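Local coordinates for protein thin, isoform D (PDB 6XG7) that probably acts as a RING-type ubiquitin-protein ligase, to which this chain contributes the NHL-repeat beta-propeller, a fold suited to protein binding, at residues F270-E284 against I294-F307. Residues are numbered along the deposited sequence; the frame is centred on the assembly and turned at random. Where two conformers were deposited one is given.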
loop_
_atom_site.group_PDB
_atom_site.type_symbol
_atom_site.label_atom_id
_atom_site.label_comp_id
_atom_site.label_asym_id
_atom_site.label_seq_id
_atom_site.Cartn_x
_atom_site.Cartn_y
_atom_site.Cartn_z
ATOM N N PHE A 270 8.900 -10.213 11.927
ATOM C CA PHE A 270 9.922 -9.412 12.577
ATOM C C PHE A 270 9.345 -8.057 12.955
ATOM O O PHE A 270 8.359 -7.590 12.376
ATOM C CB PHE A 270 11.179 -9.257 11.705
ATOM C CG PHE A 270 10.957 -8.522 10.403
ATOM C CD1 PHE A 270 10.539 -9.186 9.262
ATOM C CD2 PHE A 270 11.176 -7.158 10.324
ATOM C CE1 PHE A 270 10.358 -8.509 8.073
ATOM C CE2 PHE A 270 10.987 -6.481 9.125
ATOM C CZ PHE A 270 10.583 -7.177 7.998
ATOM N N GLY A 271 9.957 -7.445 13.947
ATOM C CA GLY A 271 9.569 -6.133 14.417
ATOM C C GLY A 271 8.833 -6.186 15.745
ATOM O O GLY A 271 8.167 -7.177 16.084
ATOM N N SER A 272 8.953 -5.098 16.506
ATOM C CA SER A 272 8.230 -4.895 17.753
ATOM C C SER A 272 8.092 -3.392 17.987
ATOM O O SER A 272 8.655 -2.577 17.259
ATOM C CB SER A 272 8.945 -5.562 18.923
ATOM O OG SER A 272 10.268 -5.087 18.990
ATOM N N TRP A 273 7.352 -3.036 19.028
ATOM C CA TRP A 273 7.044 -1.637 19.298
ATOM C C TRP A 273 8.288 -0.845 19.680
ATOM O O TRP A 273 9.070 -1.268 20.534
ATOM C CB TRP A 273 6.020 -1.566 20.432
ATOM C CG TRP A 273 5.583 -0.181 20.755
ATOM C CD1 TRP A 273 4.625 0.552 20.104
ATOM C CD2 TRP A 273 6.079 0.653 21.807
ATOM N NE1 TRP A 273 4.498 1.780 20.689
ATOM C CE2 TRP A 273 5.380 1.873 21.735
ATOM C CE3 TRP A 273 7.050 0.489 22.798
ATOM C CZ2 TRP A 273 5.611 2.922 22.621
ATOM C CZ3 TRP A 273 7.283 1.536 23.678
ATOM C CH2 TRP A 273 6.569 2.737 23.580
ATOM N N GLY A 274 8.451 0.326 19.081
ATOM C CA GLY A 274 9.466 1.259 19.526
ATOM C C GLY A 274 9.855 2.220 18.424
ATOM O O GLY A 274 9.338 2.174 17.317
ATOM N N SER A 275 10.808 3.088 18.758
ATOM C CA SER A 275 11.342 4.076 17.829
ATOM C C SER A 275 12.803 3.815 17.483
ATOM O O SER A 275 13.423 4.622 16.778
ATOM C CB SER A 275 11.168 5.492 18.389
ATOM O OG SER A 275 11.722 5.598 19.685
ATOM N N GLY A 276 13.361 2.699 17.942
ATOM C CA GLY A 276 14.731 2.345 17.654
ATOM C C GLY A 276 14.852 1.558 16.367
ATOM O O GLY A 276 13.893 1.371 15.614
ATOM N N ASP A 277 16.066 1.089 16.121
ATOM C CA ASP A 277 16.323 0.304 14.923
ATOM C C ASP A 277 15.464 -0.951 14.922
ATOM O O ASP A 277 15.358 -1.661 15.925
ATOM C CB ASP A 277 17.802 -0.071 14.829
ATOM C CG ASP A 277 18.605 0.925 14.018
ATOM O OD1 ASP A 277 18.074 2.017 13.716
ATOM O OD2 ASP A 277 19.770 0.607 13.683
ATOM N N SER A 278 14.801 -1.197 13.789
ATOM C CA SER A 278 14.006 -2.405 13.575
ATOM C C SER A 278 12.777 -2.476 14.480
ATOM O O SER A 278 12.215 -3.559 14.710
ATOM C CB SER A 278 14.880 -3.661 13.700
ATOM O OG SER A 278 16.081 -3.495 12.957
ATOM N N GLU A 279 12.344 -1.336 14.998
ATOM C CA GLU A 279 11.126 -1.228 15.777
ATOM C C GLU A 279 10.165 -0.300 15.043
ATOM O O GLU A 279 10.569 0.495 14.190
ATOM C CB GLU A 279 11.422 -0.681 17.176
ATOM C CG GLU A 279 12.426 -1.510 17.935
ATOM C CD GLU A 279 12.792 -0.919 19.290
ATOM O OE1 GLU A 279 13.072 -1.710 20.213
ATOM O OE2 GLU A 279 12.815 0.327 19.438
ATOM N N PHE A 280 8.887 -0.397 15.396
ATOM C CA PHE A 280 7.836 0.334 14.710
ATOM C C PHE A 280 6.845 0.899 15.720
ATOM O O PHE A 280 6.631 0.317 16.783
ATOM C CB PHE A 280 7.020 -0.590 13.808
ATOM C CG PHE A 280 7.838 -1.406 12.844
ATOM C CD1 PHE A 280 8.667 -0.802 11.916
ATOM C CD2 PHE A 280 7.727 -2.779 12.831
ATOM C CE1 PHE A 280 9.380 -1.551 11.010
ATOM C CE2 PHE A 280 8.442 -3.531 11.933
ATOM C CZ PHE A 280 9.264 -2.915 11.015
ATOM N N LYS A 281 6.183 2.003 15.355
ATOM C CA LYS A 281 5.089 2.513 16.182
ATOM C C LYS A 281 3.748 2.680 15.484
ATOM O O LYS A 281 2.718 2.708 16.171
ATOM C CB LYS A 281 5.466 3.847 16.847
ATOM C CG LYS A 281 6.381 3.660 18.042
ATOM C CD LYS A 281 6.570 4.920 18.844
ATOM C CE LYS A 281 7.445 4.658 20.048
ATOM N NZ LYS A 281 7.623 5.875 20.871
ATOM N N GLY A 282 3.717 2.860 14.180
ATOM C CA GLY A 282 2.443 2.969 13.491
ATOM C C GLY A 282 2.573 2.654 12.015
ATOM O O GLY A 282 2.698 3.556 11.187
ATOM N N LEU A 283 2.537 1.369 11.672
ATOM C CA LEU A 283 2.819 0.944 10.308
ATOM C C LEU A 283 1.710 1.336 9.342
ATOM O O LEU A 283 0.516 1.261 9.662
ATOM C CB LEU A 283 2.953 -0.572 10.270
ATOM C CG LEU A 283 4.176 -1.149 10.977
ATOM C CD1 LEU A 283 4.169 -2.676 10.937
ATOM C CD2 LEU A 283 5.459 -0.591 10.378
ATOM N N GLU A 284 2.121 1.706 8.127
ATOM C CA GLU A 284 1.212 2.000 7.030
ATOM C C GLU A 284 1.584 1.122 5.840
ATOM O O GLU A 284 1.418 -0.096 5.901
ATOM C CB GLU A 284 1.249 3.499 6.729
ATOM C CG GLU A 284 0.580 4.347 7.798
ATOM C CD GLU A 284 -0.942 4.349 7.703
ATOM O OE1 GLU A 284 -1.527 3.686 6.819
ATOM O OE2 GLU A 284 -1.573 5.043 8.529
ATOM N N ILE A 294 12.556 -5.427 1.825
ATOM C CA ILE A 294 11.212 -5.070 2.256
ATOM C C ILE A 294 11.260 -3.635 2.763
ATOM O O ILE A 294 12.098 -3.298 3.610
ATOM C CB ILE A 294 10.732 -6.012 3.371
ATOM C CG1 ILE A 294 10.718 -7.459 2.898
ATOM C CG2 ILE A 294 9.341 -5.600 3.859
ATOM C CD1 ILE A 294 10.556 -8.442 4.046
ATOM N N LEU A 295 10.364 -2.794 2.254
ATOM C CA LEU A 295 10.259 -1.392 2.631
ATOM C C LEU A 295 8.999 -1.227 3.465
ATOM O O LEU A 295 7.940 -1.725 3.083
ATOM C CB LEU A 295 10.105 -0.487 1.399
ATOM C CG LEU A 295 11.010 -0.510 0.193
ATOM C CD1 LEU A 295 11.075 -1.847 -0.413
ATOM C CD2 LEU A 295 10.459 0.500 -0.798
ATOM N N VAL A 296 9.100 -0.463 4.545
ATOM C CA VAL A 296 8.032 -0.328 5.534
ATOM C C VAL A 296 7.880 1.149 5.900
ATOM O O VAL A 296 8.865 1.805 6.248
ATOM C CB VAL A 296 8.413 -1.175 6.776
ATOM C CG1 VAL A 296 7.374 -1.113 7.848
ATOM C CG2 VAL A 296 8.696 -2.653 6.385
ATOM N N CYS A 297 6.690 1.654 5.795
ATOM C CA CYS A 297 6.415 3.021 6.291
ATOM C C CYS A 297 5.892 3.021 7.776
ATOM O O CYS A 297 4.929 2.291 8.265
ATOM C CB CYS A 297 5.288 3.558 5.456
ATOM S SG CYS A 297 4.940 5.190 6.079
ATOM N N ASP A 298 6.697 3.643 8.647
ATOM C CA ASP A 298 6.460 3.714 10.094
ATOM C C ASP A 298 5.941 5.129 10.350
ATOM O O ASP A 298 6.704 6.045 10.631
ATOM C CB ASP A 298 7.829 3.401 10.805
ATOM C CG ASP A 298 7.724 3.278 12.316
ATOM O OD1 ASP A 298 6.613 3.183 12.854
ATOM O OD2 ASP A 298 8.802 3.270 12.950
ATOM N N ARG A 299 4.623 5.311 10.169
ATOM C CA ARG A 299 4.033 6.649 10.117
ATOM C C ARG A 299 4.320 7.452 11.383
ATOM O O ARG A 299 4.622 8.639 11.316
ATOM C CB ARG A 299 2.519 6.537 9.917
ATOM C CG ARG A 299 1.771 7.872 9.765
ATOM C CD ARG A 299 0.282 7.759 10.171
ATOM N NE ARG A 299 0.173 7.420 11.595
ATOM C CZ ARG A 299 -0.176 6.228 12.087
ATOM N NH1 ARG A 299 -0.528 5.228 11.292
ATOM N NH2 ARG A 299 -0.182 6.037 13.399
ATOM N N GLU A 300 4.181 6.826 12.545
ATOM C CA GLU A 300 4.316 7.524 13.820
ATOM C C GLU A 300 5.752 7.984 14.083
ATOM O O GLU A 300 5.969 8.967 14.804
ATOM C CB GLU A 300 3.799 6.576 14.901
ATOM C CG GLU A 300 3.215 7.188 16.129
ATOM C CD GLU A 300 2.029 8.115 15.876
ATOM O OE1 GLU A 300 2.038 9.189 16.484
ATOM O OE2 GLU A 300 1.093 7.778 15.108
ATOM N N ASN A 301 6.742 7.305 13.509
ATOM C CA ASN A 301 8.135 7.725 13.578
ATOM C C ASN A 301 8.584 8.479 12.330
ATOM O O ASN A 301 9.773 8.787 12.190
ATOM C CB ASN A 301 9.030 6.509 13.806
ATOM C CG ASN A 301 8.867 5.927 15.185
ATOM O OD1 ASN A 301 8.882 6.658 16.179
ATOM N ND2 ASN A 301 8.689 4.608 15.261
ATOM N N HIS A 302 7.658 8.783 11.424
ATOM C CA HIS A 302 7.920 9.628 10.261
ATOM C C HIS A 302 9.071 9.092 9.427
ATOM O O HIS A 302 9.919 9.852 8.952
ATOM C CB HIS A 302 8.199 11.068 10.681
ATOM C CG HIS A 302 7.122 11.661 11.516
ATOM N ND1 HIS A 302 5.951 12.146 10.984
ATOM C CD2 HIS A 302 7.041 11.848 12.853
ATOM C CE1 HIS A 302 5.194 12.614 11.962
ATOM N NE2 HIS A 302 5.835 12.445 13.105
ATOM N N ARG A 303 9.113 7.774 9.237
ATOM C CA ARG A 303 10.267 7.193 8.567
ATOM C C ARG A 303 9.852 5.993 7.730
ATOM O O ARG A 303 8.778 5.416 7.906
ATOM C CB ARG A 303 11.366 6.775 9.553
ATOM C CG ARG A 303 10.950 5.633 10.480
ATOM C CD ARG A 303 12.077 5.252 11.449
ATOM N NE ARG A 303 11.588 4.303 12.444
ATOM C CZ ARG A 303 12.337 3.808 13.431
ATOM N NH1 ARG A 303 13.619 4.129 13.520
ATOM N NH2 ARG A 303 11.820 2.991 14.323
ATOM N N VAL A 304 10.741 5.644 6.807
ATOM C CA VAL A 304 10.687 4.417 6.033
ATOM C C VAL A 304 11.915 3.611 6.421
ATOM O O VAL A 304 13.024 4.149 6.467
ATOM C CB VAL A 304 10.682 4.705 4.522
ATOM C CG1 VAL A 304 10.867 3.400 3.749
ATOM C CG2 VAL A 304 9.379 5.421 4.135
ATOM N N GLN A 305 11.709 2.336 6.729
ATOM C CA GLN A 305 12.790 1.418 7.059
ATOM C C GLN A 305 12.855 0.332 5.998
ATOM O O GLN A 305 11.823 -0.117 5.494
ATOM C CB GLN A 305 12.557 0.788 8.426
ATOM C CG GLN A 305 12.594 1.808 9.550
ATOM C CD GLN A 305 11.683 1.445 10.689
ATOM O OE1 GLN A 305 10.482 1.693 10.628
ATOM N NE2 GLN A 305 12.240 0.851 11.741
ATOM N N VAL A 306 14.078 -0.077 5.658
ATOM C CA VAL A 306 14.341 -1.050 4.607
ATOM C C VAL A 306 15.055 -2.237 5.235
ATOM O O VAL A 306 16.039 -2.053 5.960
ATOM C CB VAL A 306 15.186 -0.424 3.483
ATOM C CG1 VAL A 306 15.364 -1.399 2.321
ATOM C CG2 VAL A 306 14.520 0.879 3.008
ATOM N N PHE A 307 14.570 -3.451 4.940
ATOM C CA PHE A 307 15.056 -4.679 5.568
ATOM C C PHE A 307 15.493 -5.737 4.584
ATOM O O PHE A 307 16.427 -6.487 4.881
ATOM C CB PHE A 307 13.948 -5.322 6.404
ATOM C CG PHE A 307 13.495 -4.498 7.555
ATOM C CD1 PHE A 307 12.518 -3.529 7.394
ATOM C CD2 PHE A 307 14.060 -4.676 8.808
ATOM C CE1 PHE A 307 12.108 -2.751 8.472
ATOM C CE2 PHE A 307 13.650 -3.906 9.881
ATOM C CZ PHE A 307 12.673 -2.948 9.714
ATOM O OXT PHE A 307 14.898 -5.907 3.518
HETATM O O HOH W 1 16.433 3.828 14.384
HETATM O O HOH W 2 -0.833 2.565 11.913
#
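Asp298 OD1 takes two nearly straight bonds from the backbone of 270-284: Lys281 N, 2.8 Å from OD1 and on its syn side, and Gly282 N, which meets it nearly along the C-O axis. A chi1 of -173°, with CG pointing away from the Asp298 backbone N, carries the carboxylate to 281-282. Its other oxygen, OD2, accepts Asn301 ND2 at 2.7 Å and, on its anti side, Arg303 NE at 3.0 Å. Four donors thus fix the buried group, and the Arg303 salt bridge probably favours its ionised form. Both partners of OD2 reach on to the 274-279 loop: Asn301 ND2 bonds Gly274 O, and Arg303, extended from CG to NE, brings NH2 within 2.9 Å of Gly276 O. Replacing Asp298 by alanine is likely to leave the amides of Lys281 and Gly282 without their acceptor and Arg303 without its countercharge, its guanidinium less firmly set against the loop. Gln305 NE2 lies over one guanidinium face of Arg303 and bonds Glu279 O with an N-H...O angle of 167°. Beyond it, Phe270 directs its edge at the face of Phe307, CE2 standing over the ring centre with planes at 52°, while Phe280 CZ touches Phe307 CZ at 3.6 Å. At the other end Arg299 NH1 meets Glu284 OE2 at 3.0 Å, carboxylate and guanidinium nearly perpendicular; Arg49 and Arg237 share this oxygen, and Tyr191 holds OE1. Within the propeller blade formed with strand 33-36, polar side chains around Asp298 therefore hold the 274-282 backbone by its amides and carbonyls, while aromatic rings pack Phe270 and Phe280 against the C-terminal residue.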